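Long-range contacts in pterin-4-alpha-carbinolamine dehydratase MoaB2 (Mycobacterium marinum, PDB 3RFQ), which probably takes part in molybdenum cofactor biosynthesis, as a MogA/MoaB-family protein expected to bind molybdopterin: residues C[35-40]-C[66-71]; C[41-46]-C[70-75]; C[84-89]-C[146-151]; C[135-140]-C[155-160]. One frame throughout, in Å; residues are numbered along the deposited sequence.

In the fold
Following the chain from its N terminus, strand 31-38 leads through helices 40-43 and 51-60 into strand 63-71, and contact 1 closes this beta-alpha-beta loop by pairing the two strands. Contact 2 opens on helix 40-43 and its C-terminal turn and closes on the end of strand 63-71, as contact 1 does, sharing Ala-70 and Val-71; Asp-40 bridges the two through Ala-73 N. Further along, contact 3 ties the C-terminal end of helix 75-87 to the hairpin of strands 145-148 and 151-156. Contact 4 crosses it, since its segments alternate with those of contact 3, and joins helix 136-139 to the turn after strand 151-156. All four contacts reach one mixed sheet.

Contact 1: residues C[35-40]-C[66-71]; sequences VVVVDD and DGVVAV
The flat peptide groups of Val-35 to Val-38 and Val-68 to Val-71 meet at their edges in parallel pairing, with Val-35, Val-37, Val-68 and Ala-70 on one face of the sheet and Val-36, Val-38, Val-69 and Val-71 on the other. Five backbone hydrogen bonds run along the seam, from Val-35 N to Gly-67 O at 3.2 Å to Asp-39 N on Val-71 O at 3.0 Å. Between them, Val-69 N reaches Val-35 O at 2.9 Å. On the first face CG2 of Val-37 meets CG1 of Val-68 at 3.8 Å, the two side chains crossing at a slant; helix 51-60 packs here on Val-35 and Val-68. On the other face Val-71 has CG1 anti to the carbonyl carbon (chi1 -73°), and CG2 falls between the backbone N and the carbonyl carbon and touches CG1 of Val-36 at 3.8 Å. Helix 75-87 packs on Val-71 through Ile-78 and Ala-81. Beta-branched valine suits both faces, since it favours extended backbone and offers methyls to two layers of helix. Asp-39, just past the strand, turns its carboxylate to Thr-42 and caps the next helix. The seam thus pairs the backbone groups facing it, while Val-36 and Val-38 turn theirs to strand 92-96.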
loop_
_atom_site.group_PDB
_atom_site.type_symbol
_atom_site.label_atom_id
_atom_site.label_comp_id
_atom_site.label_asym_id
_atom_site.label_seq_id
_atom_site.Cartn_x
_atom_site.Cartn_y
_atom_site.Cartn_z
ATOM N N VAL C 35 13.811 -20.501 -16.397
ATOM C CA VAL C 35 12.821 -19.583 -16.958
ATOM C C VAL C 35 11.956 -20.328 -17.978
ATOM O O VAL C 35 12.470 -21.046 -18.817
ATOM C CB VAL C 35 13.500 -18.418 -17.704
ATOM C CG1 VAL C 35 12.454 -17.415 -18.212
ATOM C CG2 VAL C 35 14.571 -17.732 -16.798
ATOM N N VAL C 36 10.641 -20.180 -17.872
ATOM C CA VAL C 36 9.710 -20.757 -18.842
ATOM C C VAL C 36 8.989 -19.610 -19.533
ATOM O O VAL C 36 8.220 -18.909 -18.893
ATOM C CB VAL C 36 8.684 -21.707 -18.173
ATOM C CG1 VAL C 36 7.660 -22.237 -19.210
ATOM C CG2 VAL C 36 9.401 -22.841 -17.510
ATOM N N VAL C 37 9.255 -19.417 -20.824
ATOM C CA VAL C 37 8.564 -18.411 -21.618
ATOM C C VAL C 37 7.345 -19.014 -22.314
ATOM O O VAL C 37 7.476 -19.887 -23.168
ATOM C CB VAL C 37 9.513 -17.720 -22.637
ATOM C CG1 VAL C 37 8.740 -16.748 -23.551
ATOM C CG2 VAL C 37 10.642 -16.991 -21.884
ATOM N N VAL C 38 6.160 -18.556 -21.913
ATOM C CA VAL C 38 4.913 -18.994 -22.498
ATOM C C VAL C 38 4.541 -17.986 -23.539
ATOM O O VAL C 38 4.053 -16.902 -23.224
ATOM C CB VAL C 38 3.778 -19.063 -21.469
ATOM C CG1 VAL C 38 2.522 -19.669 -22.113
ATOM C CG2 VAL C 38 4.197 -19.864 -20.265
ATOM N N ASP C 39 4.773 -18.343 -24.792
ATOM C CA ASP C 39 4.459 -17.470 -25.896
ATOM C C ASP C 39 4.481 -18.268 -27.199
ATOM O O ASP C 39 5.447 -18.985 -27.487
ATOM C CB ASP C 39 5.452 -16.302 -25.952
ATOM C CG ASP C 39 5.106 -15.298 -27.051
ATOM O OD1 ASP C 39 4.112 -14.540 -26.906
ATOM O OD2 ASP C 39 5.828 -15.277 -28.067
ATOM N N ASP C 40 3.411 -18.141 -27.977
ATOM C CA ASP C 40 3.259 -18.930 -29.188
ATOM C C ASP C 40 4.309 -18.611 -30.238
ATOM O O ASP C 40 4.905 -19.529 -30.822
ATOM C CB ASP C 40 1.859 -18.765 -29.777
ATOM C CG ASP C 40 0.807 -19.553 -29.020
ATOM O OD1 ASP C 40 1.154 -20.565 -28.358
ATOM O OD2 ASP C 40 -0.382 -19.154 -29.112
ATOM N N ASP C 66 19.673 -22.401 -15.136
ATOM C CA ASP C 66 19.813 -23.594 -15.969
ATOM C C ASP C 66 19.673 -23.241 -17.445
ATOM O O ASP C 66 20.421 -23.757 -18.286
ATOM C CB ASP C 66 18.715 -24.625 -15.656
ATOM C CG ASP C 66 19.007 -25.479 -14.428
ATOM O OD1 ASP C 66 20.021 -25.264 -13.746
ATOM O OD2 ASP C 66 18.200 -26.397 -14.150
ATOM N N GLY C 67 18.702 -22.379 -17.745
ATOM C CA GLY C 67 18.380 -22.010 -19.108
ATOM C C GLY C 67 16.980 -21.442 -19.225
ATOM O O GLY C 67 16.342 -21.138 -18.228
ATOM N N VAL C 68 16.525 -21.280 -20.463
ATOM C CA VAL C 68 15.201 -20.778 -20.778
ATOM C C VAL C 68 14.544 -21.847 -21.632
ATOM O O VAL C 68 15.190 -22.390 -22.532
ATOM C CB VAL C 68 15.281 -19.487 -21.648
ATOM C CG1 VAL C 68 13.885 -18.989 -22.029
ATOM C CG2 VAL C 68 16.086 -18.387 -20.961
ATOM N N VAL C 69 13.261 -22.126 -21.363
ATOM C CA VAL C 69 12.476 -23.080 -22.159
ATOM C C VAL C 69 11.259 -22.361 -22.731
ATOM O O VAL C 69 10.484 -21.749 -21.980
ATOM C CB VAL C 69 12.027 -24.297 -21.294
ATOM C CG1 VAL C 69 11.003 -25.151 -22.037
ATOM C CG2 VAL C 69 13.244 -25.132 -20.868
ATOM N N ALA C 70 11.100 -22.423 -24.053
ATOM C CA ALA C 70 9.984 -21.745 -24.726
ATOM C C ALA C 70 8.884 -22.767 -24.965
ATOM O O ALA C 70 9.154 -23.862 -25.451
ATOM C CB ALA C 70 10.440 -21.098 -26.067
ATOM N N VAL C 71 7.657 -22.428 -24.588
ATOM C CA VAL C 71 6.518 -23.286 -24.877
ATOM C C VAL C 71 5.358 -22.478 -25.419
ATOM O O VAL C 71 5.262 -21.271 -25.173
ATOM C CB VAL C 71 6.032 -24.087 -23.648
ATOM C CG1 VAL C 71 6.990 -25.190 -23.313
ATOM C CG2 VAL C 71 5.797 -23.160 -22.438
#

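Contact 2: residues C[41-46]-C[70-75]; sequences RTAHGD and AVEADE
The carbonyl O of Thr-42 accepts the N-H of Gly-45, with Gly-45 N 3.0 Å from Thr-42 O, and lies beside the methyl of Ala-70. The same methyl touches CG2 of Thr-42 at 4.1 Å, a branch that stands anti to the backbone N; OG1 of that threonine is bonded to Asp-39 instead. Ala-43 points its CB toward segment 70-75, meeting the backbone N of Glu-72 at 3.5 Å and CG of Glu-72 at 3.8 Å. A short alanine suits this place, because the helix lies almost against the backbone there. Beyond it, the His-44 ring and the Glu-72 side chain cross at a slant: CE1 of His-44 is 3.9 Å from CD of Glu-72, and the ring and carboxylate planes stand 49° apart. No hydrogen bond joins the pair; ND1 of His-44 is held by Asp-40 O, and any attraction to the carboxylate would be electrostatic. Gly-45, with its positive phi, lets the chain reverse so that Asp-46 N reaches back to Arg-41 O at 3.0 Å. That bond and the one from Gly-45 form a Schellman motif, here ending a short helix that rests on the end of an outermost strand of the mixed sheet in this alpha/beta fold.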
loop_
_atom_site.group_PDB
_atom_site.type_symbol
_atom_site.label_atom_id
_atom_site.label_comp_id
_atom_site.label_asym_id
_atom_site.label_seq_id
_atom_site.Cartn_x
_atom_site.Cartn_y
_atom_site.Cartn_z
ATOM N N ARG C 41 4.537 -17.322 -30.486
ATOM C CA ARG C 41 5.437 -16.917 -31.583
ATOM C C ARG C 41 6.897 -17.257 -31.227
ATOM O O ARG C 41 7.676 -17.650 -32.099
ATOM C CB ARG C 41 5.244 -15.438 -31.970
ATOM N N THR C 42 7.231 -17.151 -29.935
ATOM C CA THR C 42 8.543 -17.545 -29.415
ATOM C C THR C 42 8.743 -19.069 -29.497
ATOM O O THR C 42 9.819 -19.542 -29.890
ATOM C CB THR C 42 8.764 -17.043 -27.961
ATOM O OG1 THR C 42 8.493 -15.635 -27.889
ATOM C CG2 THR C 42 10.199 -17.314 -27.501
ATOM N N ALA C 43 7.704 -19.830 -29.145
ATOM C CA ALA C 43 7.734 -21.290 -29.301
ATOM C C ALA C 43 7.994 -21.717 -30.760
ATOM O O ALA C 43 8.571 -22.783 -30.994
ATOM C CB ALA C 43 6.461 -21.923 -28.778
ATOM N N HIS C 44 7.574 -20.882 -31.718
ATOM C CA HIS C 44 7.808 -21.130 -33.145
ATOM C C HIS C 44 9.029 -20.386 -33.728
ATOM O O HIS C 44 9.117 -20.180 -34.945
ATOM C CB HIS C 44 6.541 -20.830 -33.960
ATOM C CG HIS C 44 5.395 -21.741 -33.647
ATOM N ND1 HIS C 44 4.426 -21.426 -32.717
ATOM C CD2 HIS C 44 5.063 -22.961 -34.135
ATOM C CE1 HIS C 44 3.544 -22.410 -32.648
ATOM N NE2 HIS C 44 3.908 -23.353 -33.498
ATOM N N GLY C 45 9.962 -19.981 -32.866
ATOM C CA GLY C 45 11.252 -19.459 -33.327
ATOM C C GLY C 45 11.457 -17.955 -33.479
ATOM O O GLY C 45 12.554 -17.531 -33.860
ATOM N N ASP C 46 10.420 -17.154 -33.201
ATOM C CA ASP C 46 10.553 -15.688 -33.092
ATOM C C ASP C 46 11.527 -15.331 -31.979
ATOM O O ASP C 46 11.690 -16.093 -31.015
ATOM C CB ASP C 46 9.211 -15.021 -32.781
ATOM C CG ASP C 46 8.505 -14.479 -34.017
ATOM O OD1 ASP C 46 8.917 -14.778 -35.162
ATOM O OD2 ASP C 46 7.508 -13.745 -33.828
ATOM N N ALA C 70 11.100 -22.423 -24.053
ATOM C CA ALA C 70 9.984 -21.745 -24.726
ATOM C C ALA C 70 8.884 -22.767 -24.965
ATOM O O ALA C 70 9.154 -23.862 -25.451
ATOM C CB ALA C 70 10.440 -21.098 -26.067
ATOM N N VAL C 71 7.657 -22.428 -24.588
ATOM C CA VAL C 71 6.518 -23.286 -24.877
ATOM C C VAL C 71 5.358 -22.478 -25.419
ATOM O O VAL C 71 5.262 -21.271 -25.173
ATOM C CB VAL C 71 6.032 -24.087 -23.648
ATOM C CG1 VAL C 71 6.990 -25.190 -23.313
ATOM C CG2 VAL C 71 5.797 -23.160 -22.438
ATOM N N GLU C 72 4.482 -23.173 -26.145
ATOM C CA GLU C 72 3.236 -22.621 -26.641
ATOM C C GLU C 72 2.283 -22.380 -25.474
ATOM O O GLU C 72 2.436 -22.984 -24.401
ATOM C CB GLU C 72 2.553 -23.597 -27.597
ATOM C CG GLU C 72 3.223 -23.814 -28.914
ATOM C CD GLU C 72 2.477 -24.819 -29.763
ATOM O OE1 GLU C 72 3.101 -25.816 -30.138
ATOM O OE2 GLU C 72 1.266 -24.631 -30.048
ATOM N N ALA C 73 1.295 -21.515 -25.702
ATOM C CA ALA C 73 0.235 -21.258 -24.726
ATOM C C ALA C 73 -0.721 -22.441 -24.762
ATOM O O ALA C 73 -1.863 -22.354 -25.230
ATOM C CB ALA C 73 -0.473 -19.965 -25.049
ATOM N N ASP C 74 -0.218 -23.568 -24.289
ATOM C CA ASP C 74 -0.929 -24.827 -24.330
ATOM C C ASP C 74 -0.711 -25.486 -22.969
ATOM O O ASP C 74 0.419 -25.579 -22.478
ATOM C CB ASP C 74 -0.373 -25.700 -25.454
ATOM C CG ASP C 74 -0.965 -27.089 -25.458
ATOM O OD1 ASP C 74 -2.047 -27.260 -26.057
ATOM O OD2 ASP C 74 -0.351 -28.001 -24.850
ATOM N N GLU C 75 -1.817 -25.918 -22.372
ATOM C CA GLU C 75 -1.864 -26.410 -21.001
ATOM C C GLU C 75 -0.940 -27.600 -20.777
ATOM O O GLU C 75 -0.213 -27.643 -19.788
ATOM C CB GLU C 75 -3.311 -26.777 -20.646
ATOM C CG GLU C 75 -3.717 -26.415 -19.231
ATOM C CD GLU C 75 -5.234 -26.519 -19.006
ATOM O OE1 GLU C 75 -6.017 -25.993 -19.845
ATOM O OE2 GLU C 75 -5.637 -27.133 -17.986
#

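Contact 3: residues C[84-89]-C[146-151]; sequences TAVIGG and GVSGST
Val-86 lays both of its methyls against the hairpin end at Ser-148, CG2 lying 3.7 Å from Ser-148 OG and CG1 3.6 Å from Ser-148 O. CG1 stands anti to the backbone N (chi1 172°) where it reaches that carbonyl, and CG2 also meets CB of Thr-151 at 4.0 Å. Thr-151 brings its OG1 to within 3.7 Å of Val-86 CA, close to the helix backbone, yet no direct hydrogen bond spans the contact. Water 1 does this work instead. It donates to Val-86 O at 3.2 Å and to Thr-151 OG1 at 2.7 Å, and accepts the N-H of Ser-150, its oxygen 3.0 Å from Ser-150 N, so three groups fix it. The turn from Ser-148 to Thr-151 is type II', and Gly-149 suits its second position, where phi is positive; Gly-89 likewise ends the helix in a Schellman motif. Ser-148 OG is bonded to Ile-114 O, and Thr-151 OG1, besides the water, to Val-90 O. Helix 75-87 and the hairpin of strands 145-148 and 151-156 are thereby joined at a buried spot where a valine covers hydroxyl groups that already have partners, and water carries the polar link between the two backbones.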
loop_
_atom_site.group_PDB
_atom_site.type_symbol
_atom_site.label_atom_id
_atom_site.label_comp_id
_atom_site.label_asym_id
_atom_site.label_seq_id
_atom_site.Cartn_x
_atom_site.Cartn_y
_atom_site.Cartn_z
ATOM N N THR C 84 9.019 -31.276 -15.574
ATOM C CA THR C 84 10.414 -31.588 -15.872
ATOM C C THR C 84 11.345 -30.799 -14.937
ATOM O O THR C 84 12.261 -31.382 -14.337
ATOM C CB THR C 84 10.729 -31.299 -17.361
ATOM O OG1 THR C 84 9.941 -32.178 -18.158
ATOM C CG2 THR C 84 12.197 -31.525 -17.690
ATOM N N ALA C 85 11.089 -29.498 -14.785
ATOM C CA ALA C 85 11.890 -28.680 -13.866
ATOM C C ALA C 85 11.784 -29.169 -12.417
ATOM O O ALA C 85 12.797 -29.291 -11.718
ATOM C CB ALA C 85 11.532 -27.219 -13.970
ATOM N N VAL C 86 10.565 -29.474 -11.977
ATOM C CA VAL C 86 10.365 -29.996 -10.619
ATOM C C VAL C 86 11.136 -31.313 -10.415
ATOM O O VAL C 86 11.918 -31.441 -9.445
ATOM C CB VAL C 86 8.862 -30.157 -10.278
ATOM C CG1 VAL C 86 8.672 -30.895 -8.943
ATOM C CG2 VAL C 86 8.173 -28.770 -10.257
ATOM N N ILE C 87 10.960 -32.256 -11.346
ATOM C CA ILE C 87 11.626 -33.550 -11.260
ATOM C C ILE C 87 13.136 -33.356 -11.266
ATOM O O ILE C 87 13.854 -34.121 -10.628
ATOM C CB ILE C 87 11.156 -34.524 -12.384
ATOM C CG1 ILE C 87 9.683 -34.932 -12.158
ATOM C CG2 ILE C 87 12.076 -35.784 -12.506
ATOM C CD1 ILE C 87 9.034 -35.682 -13.360
ATOM N N GLY C 88 13.602 -32.313 -11.964
ATOM C CA GLY C 88 15.027 -32.006 -12.095
ATOM C C GLY C 88 15.684 -31.376 -10.873
ATOM O O GLY C 88 16.893 -31.197 -10.865
ATOM N N GLY C 89 14.900 -31.026 -9.855
ATOM C CA GLY C 89 15.442 -30.424 -8.626
ATOM C C GLY C 89 15.773 -28.933 -8.676
ATOM O O GLY C 89 16.544 -28.443 -7.857
ATOM N N GLY C 146 3.665 -20.865 -5.792
ATOM C CA GLY C 146 3.584 -21.944 -4.829
ATOM C C GLY C 146 4.695 -22.976 -4.930
ATOM O O GLY C 146 5.649 -22.829 -5.706
ATOM N N VAL C 147 4.547 -24.039 -4.149
ATOM C CA VAL C 147 5.556 -25.073 -4.069
ATOM C C VAL C 147 5.055 -26.369 -4.682
ATOM O O VAL C 147 3.925 -26.814 -4.425
ATOM C CB VAL C 147 6.032 -25.285 -2.619
ATOM C CG1 VAL C 147 7.062 -26.381 -2.560
ATOM C CG2 VAL C 147 6.673 -23.999 -2.088
ATOM N N SER C 148 5.911 -26.939 -5.536
ATOM C CA SER C 148 5.725 -28.252 -6.121
ATOM C C SER C 148 6.979 -29.066 -5.800
ATOM O O SER C 148 8.081 -28.689 -6.201
ATOM C CB SER C 148 5.540 -28.092 -7.620
ATOM O OG SER C 148 5.202 -29.329 -8.194
ATOM N N GLY C 149 6.807 -30.155 -5.045
ATOM C CA GLY C 149 7.928 -30.887 -4.433
ATOM C C GLY C 149 8.814 -29.951 -3.625
ATOM O O GLY C 149 8.393 -29.419 -2.626
ATOM N N SER C 150 10.041 -29.732 -4.072
ATOM C CA SER C 150 10.914 -28.757 -3.420
ATOM C C SER C 150 11.175 -27.514 -4.286
ATOM O O SER C 150 12.101 -26.739 -4.027
ATOM C CB SER C 150 12.233 -29.426 -3.019
ATOM O OG SER C 150 11.970 -30.365 -1.996
ATOM N N THR C 151 10.334 -27.322 -5.297
ATOM C CA THR C 151 10.517 -26.243 -6.242
ATOM C C THR C 151 9.500 -25.138 -6.056
ATOM O O THR C 151 8.290 -25.392 -6.072
ATOM C CB THR C 151 10.426 -26.761 -7.699
ATOM O OG1 THR C 151 11.444 -27.757 -7.916
ATOM C CG2 THR C 151 10.608 -25.609 -8.702
HETATM O O HOH W 1 11.615 -30.142 -6.578
#

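Contact 4: residues C[135-140]-C[155-160]; sequences IIDAGL and NLAGSR
Asp-137 turns its carboxylate toward the start of helix 160-180, and Ser-159 faces it with both its backbone N-H and its hydroxyl. The N-H is the sound bond: Ser-159 N lies 3.0 Å from Asp-137 OD2, approaches nearly in line with that C-O bond, and has an angle of 147° at the hydrogen. The hydroxyl sits before both carboxylate oxygens, Ser-159 OG being 2.9 Å from OD2 and 3.0 Å from OD1 of Asp-137, both bonds weak. Each side chain places its first branch between its own backbone N and carbonyl carbon, CG of Asp-137 at chi1 69° and OG of Ser-159 at chi1 74°. For the serine hydroxyl the firm partner is Ala-162 N, which it caps at the start of the helix. The loop so gripped joins strand 151-156 to helix 160-180, a strand-to-helix turn of the alpha/beta fold shared by MogA and MoaB proteins. Ala-157 points its methyl toward helix 136-139, CB lying 3.5 Å from Asp-137 O and 3.6 Å from Asp-137 OD2; a small residue suits this close approach, where Ala-162 also packs against both Ala-157 and Ala-138. Ile-135, in the N-cap position of the short helix, lays CG2 4.2 Å from Ser-159 OG. Its side chain also touches Asp-165, which with Ser-129 binds a sodium ion about 7 Å from the Ile-135 side chain. Arg-160, turned away from Asp-137, forms a salt bridge with Glu-60 of the fourth subunit.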
loop_
_atom_site.group_PDB
_atom_site.type_symbol
_atom_site.label_atom_id
_atom_site.label_comp_id
_atom_site.label_asym_id
_atom_site.label_seq_id
_atom_site.Cartn_x
_atom_site.Cartn_y
_atom_site.Cartn_z
ATOM N N ILE C 135 1.138 -0.893 -13.989
ATOM C CA ILE C 135 1.401 -2.031 -14.844
ATOM C C ILE C 135 0.170 -2.934 -14.740
ATOM O O ILE C 135 0.025 -3.700 -13.789
ATOM C CB ILE C 135 2.697 -2.762 -14.371
ATOM C CG1 ILE C 135 3.856 -1.752 -14.274
ATOM C CG2 ILE C 135 3.049 -3.932 -15.325
ATOM C CD1 ILE C 135 5.040 -2.264 -13.454
ATOM N N ILE C 136 -0.757 -2.769 -15.680
ATOM C CA ILE C 136 -2.090 -3.341 -15.513
ATOM C C ILE C 136 -2.083 -4.854 -15.714
ATOM O O ILE C 136 -2.794 -5.536 -15.005
ATOM C CB ILE C 136 -3.176 -2.666 -16.375
ATOM C CG1 ILE C 136 -3.106 -1.141 -16.275
ATOM C CG2 ILE C 136 -4.614 -3.054 -15.895
ATOM C CD1 ILE C 136 -3.269 -0.568 -14.825
ATOM N N ASP C 137 -1.275 -5.373 -16.644
ATOM C CA ASP C 137 -1.175 -6.831 -16.807
ATOM C C ASP C 137 -0.592 -7.498 -15.546
ATOM O O ASP C 137 -1.007 -8.592 -15.182
ATOM C CB ASP C 137 -0.481 -7.261 -18.128
ATOM C CG ASP C 137 1.009 -6.925 -18.169
ATOM O OD1 ASP C 137 1.428 -5.932 -17.548
ATOM O OD2 ASP C 137 1.769 -7.640 -18.861
ATOM N N ALA C 138 0.318 -6.814 -14.863
ATOM C CA ALA C 138 0.804 -7.279 -13.559
ATOM C C ALA C 138 -0.250 -7.110 -12.467
ATOM O O ALA C 138 -0.533 -8.049 -11.728
ATOM C CB ALA C 138 2.135 -6.577 -13.157
ATOM N N GLY C 139 -0.857 -5.931 -12.346
ATOM C CA GLY C 139 -1.921 -5.750 -11.330
ATOM C C GLY C 139 -3.091 -6.725 -11.413
ATOM O O GLY C 139 -3.725 -7.050 -10.389
ATOM N N LEU C 140 -3.406 -7.183 -12.629
ATOM C CA LEU C 140 -4.524 -8.110 -12.808
ATOM C C LEU C 140 -4.104 -9.568 -13.079
ATOM O O LEU C 140 -4.963 -10.404 -13.335
ATOM C CB LEU C 140 -5.454 -7.616 -13.940
ATOM C CG LEU C 140 -6.103 -6.267 -13.654
ATOM C CD1 LEU C 140 -6.952 -5.733 -14.815
ATOM C CD2 LEU C 140 -6.945 -6.392 -12.426
ATOM N N ASN C 155 4.381 -17.518 -11.505
ATOM C CA ASN C 155 3.959 -17.115 -12.849
ATOM C C ASN C 155 3.961 -15.605 -12.902
ATOM O O ASN C 155 3.279 -14.952 -12.104
ATOM C CB ASN C 155 2.520 -17.541 -13.184
ATOM C CG ASN C 155 2.222 -19.040 -12.987
ATOM O OD1 ASN C 155 1.139 -19.355 -12.514
ATOM N ND2 ASN C 155 3.125 -19.954 -13.405
ATOM N N LEU C 156 4.703 -15.023 -13.836
ATOM C CA LEU C 156 4.579 -13.572 -14.094
ATOM C C LEU C 156 3.849 -13.261 -15.412
ATOM O O LEU C 156 3.903 -14.055 -16.369
ATOM C CB LEU C 156 5.968 -12.926 -14.119
ATOM C CG LEU C 156 6.886 -13.129 -12.911
ATOM C CD1 LEU C 156 8.242 -12.428 -13.171
ATOM C CD2 LEU C 156 6.226 -12.605 -11.647
ATOM N N ALA C 157 3.189 -12.106 -15.465
ATOM C CA ALA C 157 2.629 -11.608 -16.716
ATOM C C ALA C 157 3.718 -11.346 -17.764
ATOM O O ALA C 157 4.916 -11.253 -17.433
ATOM C CB ALA C 157 1.776 -10.340 -16.485
ATOM N N GLY C 158 3.304 -11.239 -19.024
ATOM C CA GLY C 158 4.262 -11.160 -20.129
ATOM C C GLY C 158 4.909 -9.824 -20.513
ATOM O O GLY C 158 5.949 -9.822 -21.177
ATOM N N SER C 159 4.333 -8.675 -20.140
ATOM C CA SER C 159 4.900 -7.402 -20.635
ATOM C C SER C 159 6.308 -7.200 -20.008
ATOM O O SER C 159 6.598 -7.758 -18.964
ATOM C CB SER C 159 3.994 -6.219 -20.278
ATOM O OG SER C 159 4.121 -5.939 -18.886
ATOM N N ARG C 160 7.172 -6.424 -20.643
ATOM C CA ARG C 160 8.485 -6.110 -20.057
ATOM C C ARG C 160 8.401 -5.454 -18.657
ATOM O O ARG C 160 9.206 -5.760 -17.780
ATOM C CB ARG C 160 9.263 -5.170 -20.982
ATOM C CG ARG C 160 10.799 -5.249 -20.798
ATOM C CD ARG C 160 11.461 -5.139 -22.184
ATOM N NE ARG C 160 12.922 -5.138 -22.130
ATOM C CZ ARG C 160 13.645 -6.227 -22.323
ATOM N NH1 ARG C 160 13.028 -7.369 -22.618
ATOM N NH2 ARG C 160 14.970 -6.182 -22.238
#